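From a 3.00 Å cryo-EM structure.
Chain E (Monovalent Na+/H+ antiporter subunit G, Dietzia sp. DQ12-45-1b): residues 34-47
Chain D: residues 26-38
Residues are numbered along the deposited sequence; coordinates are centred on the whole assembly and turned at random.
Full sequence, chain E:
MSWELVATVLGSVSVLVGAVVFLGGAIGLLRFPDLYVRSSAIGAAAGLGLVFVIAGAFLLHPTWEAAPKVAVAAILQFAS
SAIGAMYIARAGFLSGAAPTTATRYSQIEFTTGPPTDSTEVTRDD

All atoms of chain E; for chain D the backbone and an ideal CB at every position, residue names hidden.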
ATOM      1  N   ASP E  34      19.453 -27.003 -42.678  1.00 90.48           N
ATOM      2  CA  ASP E  34      20.210 -25.838 -42.250  1.00 90.48           C
ATOM      3  C   ASP E  34      19.291 -24.707 -41.806  1.00 90.48           C
ATOM      4  O   ASP E  34      18.074 -24.739 -41.996  1.00 90.48           O
ATOM      5  CB  ASP E  34      21.118 -25.352 -43.382  1.00 90.48           C
ATOM      6  CG  ASP E  34      22.497 -24.980 -42.899  1.00 90.48           C
ATOM      7  OD1 ASP E  34      22.608 -24.470 -41.766  1.00 90.48           O
ATOM      8  OD2 ASP E  34      23.472 -25.199 -43.649  1.00 90.48           O
ATOM      9  N   LEU E  35      19.904 -23.691 -41.199  1.00 86.41           N
ATOM     10  CA  LEU E  35      19.226 -22.417 -41.000  1.00 86.41           C
ATOM     11  C   LEU E  35      19.257 -21.579 -42.266  1.00 86.41           C
ATOM     12  O   LEU E  35      18.330 -20.801 -42.517  1.00 86.41           O
ATOM     13  CB  LEU E  35      19.874 -21.647 -39.848  1.00 86.41           C
ATOM     14  CG  LEU E  35      19.295 -20.291 -39.432  1.00 86.41           C
ATOM     15  CD1 LEU E  35      19.525 -20.087 -37.960  1.00 86.41           C
ATOM     16  CD2 LEU E  35      19.921 -19.143 -40.202  1.00 86.41           C
ATOM     17  N   TYR E  36      20.312 -21.724 -43.068  1.00 86.53           N
ATOM     18  CA  TYR E  36      20.464 -20.913 -44.267  1.00 86.53           C
ATOM     19  C   TYR E  36      19.582 -21.423 -45.396  1.00 86.53           C
ATOM     20  O   TYR E  36      19.074 -20.629 -46.193  1.00 86.53           O
ATOM     21  CB  TYR E  36      21.931 -20.886 -44.683  1.00 86.53           C
ATOM     22  CG  TYR E  36      22.851 -20.639 -43.513  1.00 86.53           C
ATOM     23  CD1 TYR E  36      23.024 -19.362 -43.002  1.00 86.53           C
ATOM     24  CD2 TYR E  36      23.529 -21.683 -42.907  1.00 86.53           C
ATOM     25  CE1 TYR E  36      23.853 -19.133 -41.930  1.00 86.53           C
ATOM     26  CE2 TYR E  36      24.360 -21.463 -41.834  1.00 86.53           C
ATOM     27  CZ  TYR E  36      24.518 -20.186 -41.349  1.00 86.53           C
ATOM     28  OH  TYR E  36      25.347 -19.962 -40.278  1.00 86.53           O
ATOM     29  N   VAL E  37      19.387 -22.740 -45.482  1.00 85.09           N
ATOM     30  CA  VAL E  37      18.393 -23.275 -46.408  1.00 85.09           C
ATOM     31  C   VAL E  37      17.001 -22.813 -46.003  1.00 85.09           C
ATOM     32  O   VAL E  37      16.189 -22.409 -46.848  1.00 85.09           O
ATOM     33  CB  VAL E  37      18.488 -24.810 -46.466  1.00 85.09           C
ATOM     34  CG1 VAL E  37      17.450 -25.366 -47.415  1.00 85.09           C
ATOM     35  CG2 VAL E  37      19.877 -25.236 -46.890  1.00 85.09           C
ATOM     36  N   ARG E  38      16.709 -22.853 -44.702  1.00 84.89           N
ATOM     37  CA  ARG E  38      15.413 -22.397 -44.212  1.00 84.89           C
ATOM     38  C   ARG E  38      15.186 -20.933 -44.554  1.00 84.89           C
ATOM     39  O   ARG E  38      14.112 -20.557 -45.033  1.00 84.89           O
ATOM     40  CB  ARG E  38      15.315 -22.615 -42.703  1.00 84.89           C
ATOM     41  CG  ARG E  38      14.838 -23.996 -42.308  1.00 84.89           C
ATOM     42  CD  ARG E  38      15.069 -24.252 -40.834  1.00 84.89           C
ATOM     43  NE  ARG E  38      15.013 -25.676 -40.525  1.00 84.89           N
ATOM     44  CZ  ARG E  38      15.726 -26.259 -39.569  1.00 84.89           C
ATOM     45  NH1 ARG E  38      16.554 -25.541 -38.825  1.00 84.89           N
ATOM     46  NH2 ARG E  38      15.611 -27.563 -39.357  1.00 84.89           N
ATOM     47  N   SER E  39      16.192 -20.089 -44.319  1.00 84.27           N
ATOM     48  CA  SER E  39      16.037 -18.667 -44.604  1.00 84.27           C
ATOM     49  C   SER E  39      15.945 -18.411 -46.102  1.00 84.27           C
ATOM     50  O   SER E  39      15.196 -17.531 -46.539  1.00 84.27           O
ATOM     51  CB  SER E  39      17.195 -17.881 -43.995  1.00 84.27           C
ATOM     52  OG  SER E  39      17.277 -18.103 -42.599  1.00 84.27           O
ATOM     53  N   SER E  40      16.693 -19.171 -46.904  1.00 85.81           N
ATOM     54  CA  SER E  40      16.624 -19.008 -48.351  1.00 85.81           C
ATOM     55  C   SER E  40      15.254 -19.388 -48.888  1.00 85.81           C
ATOM     56  O   SER E  40      14.783 -18.792 -49.863  1.00 85.81           O
ATOM     57  CB  SER E  40      17.709 -19.845 -49.026  1.00 85.81           C
ATOM     58  OG  SER E  40      17.458 -21.228 -48.858  1.00 85.81           O
ATOM     59  N   ALA E  41      14.602 -20.376 -48.274  1.00 84.62           N
ATOM     60  CA  ALA E  41      13.247 -20.722 -48.687  1.00 84.62           C
ATOM     61  C   ALA E  41      12.229 -19.710 -48.171  1.00 84.62           C
ATOM     62  O   ALA E  41      11.279 -19.363 -48.882  1.00 84.62           O
ATOM     63  CB  ALA E  41      12.890 -22.127 -48.207  1.00 84.62           C
ATOM     64  N   ILE E  42      12.420 -19.222 -46.943  1.00 82.92           N
ATOM     65  CA  ILE E  42      11.449 -18.316 -46.340  1.00 82.92           C
ATOM     66  C   ILE E  42      11.458 -16.967 -47.046  1.00 82.92           C
ATOM     67  O   ILE E  42      10.398 -16.396 -47.321  1.00 82.92           O
ATOM     68  CB  ILE E  42      11.720 -18.167 -44.832  1.00 82.92           C
ATOM     69  CG1 ILE E  42      11.306 -19.437 -44.092  1.00 82.92           C
ATOM     70  CG2 ILE E  42      10.978 -16.970 -44.271  1.00 82.92           C
ATOM     71  CD1 ILE E  42       9.929 -19.921 -44.444  1.00 82.92           C
ATOM     72  N   GLY E  43      12.645 -16.440 -47.357  1.00 83.69           N
ATOM     73  CA  GLY E  43      12.727 -15.158 -48.035  1.00 83.69           C
ATOM     74  C   GLY E  43      11.895 -15.090 -49.298  1.00 83.69           C
ATOM     75  O   GLY E  43      11.403 -14.020 -49.667  1.00 83.69           O
ATOM     76  N   ALA E  44      11.717 -16.222 -49.974  1.00 84.70           N
ATOM     77  CA  ALA E  44      10.864 -16.274 -51.152  1.00 84.70           C
ATOM     78  C   ALA E  44       9.419 -16.605 -50.804  1.00 84.70           C
ATOM     79  O   ALA E  44       8.497 -15.984 -51.343  1.00 84.70           O
ATOM     80  CB  ALA E  44      11.405 -17.299 -52.150  1.00 84.70           C
ATOM     81  N   ALA E  45       9.200 -17.567 -49.904  1.00 84.30           N
ATOM     82  CA  ALA E  45       7.841 -18.012 -49.617  1.00 84.30           C
ATOM     83  C   ALA E  45       7.038 -16.930 -48.908  1.00 84.30           C
ATOM     84  O   ALA E  45       5.950 -16.553 -49.360  1.00 84.30           O
ATOM     85  CB  ALA E  45       7.875 -19.291 -48.784  1.00 84.30           C
ATOM     86  N   ALA E  46       7.558 -16.413 -47.792  1.00 83.64           N
ATOM     87  CA  ALA E  46       6.829 -15.411 -47.022  1.00 83.64           C
ATOM     88  C   ALA E  46       6.556 -14.150 -47.826  1.00 83.64           C
ATOM     89  O   ALA E  46       5.628 -13.407 -47.493  1.00 83.64           O
ATOM     90  CB  ALA E  46       7.601 -15.060 -45.751  1.00 83.64           C
ATOM     91  N   GLY E  47       7.332 -13.892 -48.873  1.00 85.15           N
ATOM     92  CA  GLY E  47       7.076 -12.747 -49.720  1.00 85.15           C
ATOM     93  C   GLY E  47       6.046 -13.037 -50.789  1.00 85.15           C
ATOM     94  O   GLY E  47       5.021 -12.352 -50.871  1.00 85.15           O
TER
ATOM     95  N   UNK D  26      16.288 -26.185 -33.162  1.00 85.67           N
ATOM     96  CA  UNK D  26      17.588 -26.475 -32.542  1.00 85.67           C
ATOM     97  C   UNK D  26      18.360 -25.217 -32.187  1.00 85.67           C
ATOM     98  O   UNK D  26      18.725 -25.009 -31.026  1.00 85.67           O
ATOM     99  CB  UNK D  26      18.434 -27.341 -33.477  1.00 85.67           C
ATOM    100  N   UNK D  27      18.608 -24.370 -33.178  1.00 86.31           N
ATOM    101  CA  UNK D  27      19.322 -23.121 -32.975  1.00 86.31           C
ATOM    102  C   UNK D  27      18.331 -21.981 -32.794  1.00 86.31           C
ATOM    103  O   UNK D  27      17.239 -21.987 -33.366  1.00 86.31           O
ATOM    104  CB  UNK D  27      20.262 -22.837 -34.148  1.00 86.31           C
ATOM    105  N   UNK D  28      18.725 -20.998 -31.982  1.00 85.25           N
ATOM    106  CA  UNK D  28      17.858 -19.857 -31.707  1.00 85.25           C
ATOM    107  C   UNK D  28      17.453 -19.113 -32.971  1.00 85.25           C
ATOM    108  O   UNK D  28      16.416 -18.443 -32.973  1.00 85.25           O
ATOM    109  CB  UNK D  28      18.555 -18.892 -30.746  1.00 85.25           C
ATOM    110  N   UNK D  29      18.235 -19.221 -34.045  1.00 84.83           N
ATOM    111  CA  UNK D  29      17.888 -18.528 -35.272  1.00 84.83           C
ATOM    112  C   UNK D  29      16.717 -19.148 -36.005  1.00 84.83           C
ATOM    113  O   UNK D  29      16.019 -18.459 -36.755  1.00 84.83           O
ATOM    114  CB  UNK D  29      19.103 -18.487 -36.201  1.00 84.83           C
ATOM    115  N   UNK D  30      16.485 -20.447 -35.810  1.00 86.93           N
ATOM    116  CA  UNK D  30      15.308 -21.077 -36.401  1.00 86.93           C
ATOM    117  C   UNK D  30      14.031 -20.549 -35.763  1.00 86.93           C
ATOM    118  O   UNK D  30      13.025 -20.338 -36.451  1.00 86.93           O
ATOM    119  CB  UNK D  30      15.382 -22.598 -36.251  1.00 86.93           C
ATOM    120  N   UNK D  31      14.057 -20.323 -34.451  1.00 83.42           N
ATOM    121  CA  UNK D  31      12.914 -19.756 -33.752  1.00 83.42           C
ATOM    122  C   UNK D  31      12.661 -18.302 -34.124  1.00 83.42           C
ATOM    123  O   UNK D  31      11.648 -17.740 -33.699  1.00 83.42           O
ATOM    124  CB  UNK D  31      13.121 -19.871 -32.240  1.00 83.42           C
ATOM    125  N   UNK D  32      13.554 -17.679 -34.891  1.00 80.45           N
ATOM    126  CA  UNK D  32      13.326 -16.342 -35.421  1.00 80.45           C
ATOM    127  C   UNK D  32      12.842 -16.360 -36.862  1.00 80.45           C
ATOM    128  O   UNK D  32      11.983 -15.554 -37.234  1.00 80.45           O
ATOM    129  CB  UNK D  32      14.610 -15.516 -35.321  1.00 80.45           C
ATOM    130  N   UNK D  33      13.363 -17.270 -37.689  1.00 80.13           N
ATOM    131  CA  UNK D  33      12.849 -17.384 -39.048  1.00 80.13           C
ATOM    132  C   UNK D  33      11.430 -17.939 -39.028  1.00 80.13           C
ATOM    133  O   UNK D  33      10.590 -17.555 -39.856  1.00 80.13           O
ATOM    134  CB  UNK D  33      13.759 -18.273 -39.898  1.00 80.13           C
ATOM    135  N   UNK D  34      11.122 -18.812 -38.066  1.00 80.68           N
ATOM    136  CA  UNK D  34       9.744 -19.256 -37.898  1.00 80.68           C
ATOM    137  C   UNK D  34       8.856 -18.105 -37.453  1.00 80.68           C
ATOM    138  O   UNK D  34       7.709 -17.996 -37.895  1.00 80.68           O
ATOM    139  CB  UNK D  34       9.669 -20.403 -36.888  1.00 80.68           C
ATOM    140  N   UNK D  35       9.375 -17.221 -36.598  1.00 80.66           N
ATOM    141  CA  UNK D  35       8.609 -16.047 -36.195  1.00 80.66           C
ATOM    142  C   UNK D  35       8.337 -15.135 -37.382  1.00 80.66           C
ATOM    143  O   UNK D  35       7.244 -14.576 -37.504  1.00 80.66           O
ATOM    144  CB  UNK D  35       9.350 -15.277 -35.100  1.00 80.66           C
ATOM    145  N   UNK D  36       9.322 -14.969 -38.263  1.00 80.97           N
ATOM    146  CA  UNK D  36       9.122 -14.154 -39.457  1.00 80.97           C
ATOM    147  C   UNK D  36       8.045 -14.754 -40.355  1.00 80.97           C
ATOM    148  O   UNK D  36       7.098 -14.062 -40.767  1.00 80.97           O
ATOM    149  CB  UNK D  36      10.434 -14.011 -40.231  1.00 80.97           C
ATOM    150  N   UNK D  37       8.179 -16.043 -40.678  1.00 78.00           N
ATOM    151  CA  UNK D  37       7.167 -16.704 -41.495  1.00 78.00           C
ATOM    152  C   UNK D  37       5.793 -16.617 -40.848  1.00 78.00           C
ATOM    153  O   UNK D  37       4.787 -16.458 -41.547  1.00 78.00           O
ATOM    154  CB  UNK D  37       7.544 -18.168 -41.729  1.00 78.00           C
ATOM    155  N   UNK D  38       5.728 -16.686 -39.518  1.00 77.46           N
ATOM    156  CA  UNK D  38       4.440 -16.634 -38.841  1.00 77.46           C
ATOM    157  C   UNK D  38       3.858 -15.228 -38.849  1.00 77.46           C
ATOM    158  O   UNK D  38       2.641 -15.065 -38.945  1.00 77.46           O
ATOM    159  CB  UNK D  38       4.579 -17.134 -37.402  1.00 77.46           C
TER

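The helices of the two stretches run nearly parallel, 11° apart, with axes 10.0 Å apart at closest approach. Near the start of its stretch, chain E offers Leu35(E) and Arg38(E), then Ser39(E), Ile42(E) and Ala46(E).

Position 26 lies before the helix. Its CB points toward chain E, but no atom of that stretch lies within 5.5 Å. Its phi of -60° would allow proline among many others. It is Pro26(D), and it makes little contact.

Position 27 has an extended backbone, and its CB is 4.8 Å from Leu35(E) CD1. A medium or large side chain, aromatic or aliphatic, could reach the leucine. The residue is His27(D), chi1 t. Its CD2 lies 3.5 Å from Leu35(E) CD1, which sits at the ring edge, near the ring plane.

Position 28 points away from chain E, which sets little limit on it. It is Ala28(D).

Position 29 is the most restricted. An ideal CB here would be 2.4 Å from Leu35(E) CD1, a clash. With Leu35(E) as placed, only glycine fits, although phi and psi of -73° and -26° do not require it. Gly29(D) lets its CA approach Leu35(E) CD1 to 3.5 Å.

Position 30 points sideways, with its CB 4.1 Å from Arg38(E) NH1. That positive charge favours an acidic residue; aspartate is short enough for so near a partner, and a polar acceptor such as asparagine is also conceivable. Asp30(D) takes chi1 m, and the end of its side chain comes nearer chain E. Its OD2 forms a salt bridge with Arg38(E) NH1 at 2.6 Å, at the guanidinium edge and near its plane. Its OD1 is 3.2 Å from Leu35(E) CD1, a packing contact.

Positions 31 and 32 are out of reach, so chain E does not choose between side chains. They are Arg31(D) and Ala32(D).

Position 33 points toward chain E. Its CB is 4.4 Å from Ser39(E) OG and 5.0 Å from Ile42(E) CG1. The isoleucine favours an aliphatic residue such as valine, isoleucine or leucine. Ser39(E) OG donates to Leu35(E) O but could still accept, so threonine is also conceivable. Ile33(D) packs its CG1 3.9 Å from Ile42(E) CG1, and its CD1 is 3.8 Å from Ser39(E) OG.

Positions 34 and 35 have no chain E atom near their CBs, so small or large side chains are possible. They are Ala34(D) and Ala35(D).

Position 36 points toward chain E, with its CB 5.0 Å from Ile42(E) CG2. The apolar surroundings suggest an aliphatic residue, and nothing visible calls for a charge. The deposited residue is Asp36(D). Its OD2 lies 3.5 Å from Ile42(E) CG2, without a polar partner in this stretch of chain E.

Position 37 points sideways; its ideal CB is 4.0 Å from Ile42(E) CD1 and 5.1 Å from Ala46(E) CB. Leucine, isoleucine or methionine would suit. Leu37(D) places CG 3.7 Å from Ile42(E) CD1 and CD2 3.7 Å from Ala46(E) CB.

Position 38 is out of reach and equally open. It is Leu38(D).

Chain D 26-38: PHAGDRAIAADLL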
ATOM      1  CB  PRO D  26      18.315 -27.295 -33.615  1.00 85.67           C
ATOM      2  CG  PRO D  26      17.227 -27.846 -34.477  1.00 85.67           C
ATOM      3  CD  PRO D  26      16.166 -26.793 -34.496  1.00 85.67           C
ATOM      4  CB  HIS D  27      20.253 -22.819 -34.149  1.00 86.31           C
ATOM      5  CG  HIS D  27      20.965 -21.508 -34.029  1.00 86.31           C
ATOM      6  ND1 HIS D  27      21.743 -21.183 -32.939  1.00 86.31           N
ATOM      7  CD2 HIS D  27      21.012 -20.438 -34.857  1.00 86.31           C
ATOM      8  CE1 HIS D  27      22.242 -19.971 -33.102  1.00 86.31           C
ATOM      9  NE2 HIS D  27      21.813 -19.497 -34.258  1.00 86.31           N
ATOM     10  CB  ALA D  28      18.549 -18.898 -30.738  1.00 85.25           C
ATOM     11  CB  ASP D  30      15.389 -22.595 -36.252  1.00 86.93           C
ATOM     12  CG  ASP D  30      16.684 -23.163 -36.782  1.00 86.93           C
ATOM     13  OD1 ASP D  30      17.449 -22.403 -37.406  1.00 86.93           O
ATOM     14  OD2 ASP D  30      16.938 -24.369 -36.579  1.00 86.93           O
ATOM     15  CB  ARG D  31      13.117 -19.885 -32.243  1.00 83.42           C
ATOM     16  CG  ARG D  31      13.716 -21.217 -31.833  1.00 83.42           C
ATOM     17  CD  ARG D  31      13.686 -21.415 -30.332  1.00 83.42           C
ATOM     18  NE  ARG D  31      14.294 -22.684 -29.948  1.00 83.42           N
ATOM     19  CZ  ARG D  31      14.093 -23.286 -28.783  1.00 83.42           C
ATOM     20  NH1 ARG D  31      13.294 -22.735 -27.880  1.00 83.42           N
ATOM     21  NH2 ARG D  31      14.688 -24.440 -28.519  1.00 83.42           N
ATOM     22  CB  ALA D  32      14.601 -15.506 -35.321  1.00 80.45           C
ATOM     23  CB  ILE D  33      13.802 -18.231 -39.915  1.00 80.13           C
ATOM     24  CG1 ILE D  33      13.595 -17.917 -41.395  1.00 80.13           C
ATOM     25  CG2 ILE D  33      13.631 -19.718 -39.647  1.00 80.13           C
ATOM     26  CD1 ILE D  33      13.935 -16.493 -41.761  1.00 80.13           C
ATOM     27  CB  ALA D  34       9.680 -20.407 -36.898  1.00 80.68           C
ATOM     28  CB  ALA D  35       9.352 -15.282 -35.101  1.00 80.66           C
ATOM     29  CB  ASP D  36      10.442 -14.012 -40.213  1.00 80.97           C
ATOM     30  CG  ASP D  36      10.277 -13.327 -41.552  1.00 80.97           C
ATOM     31  OD1 ASP D  36      10.278 -12.079 -41.587  1.00 80.97           O
ATOM     32  OD2 ASP D  36      10.147 -14.037 -42.571  1.00 80.97           O
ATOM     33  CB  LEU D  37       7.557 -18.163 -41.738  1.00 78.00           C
ATOM     34  CG  LEU D  37       6.788 -18.963 -42.794  1.00 78.00           C
ATOM     35  CD1 LEU D  37       5.534 -19.608 -42.229  1.00 78.00           C
ATOM     36  CD2 LEU D  37       6.446 -18.082 -43.980  1.00 78.00           C
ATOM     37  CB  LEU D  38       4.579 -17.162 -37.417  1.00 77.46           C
ATOM     38  CG  LEU D  38       4.948 -18.641 -37.389  1.00 77.46           C
ATOM     39  CD1 LEU D  38       5.225 -19.120 -35.985  1.00 77.46           C
ATOM     40  CD2 LEU D  38       3.815 -19.433 -37.994  1.00 77.46           C
TER
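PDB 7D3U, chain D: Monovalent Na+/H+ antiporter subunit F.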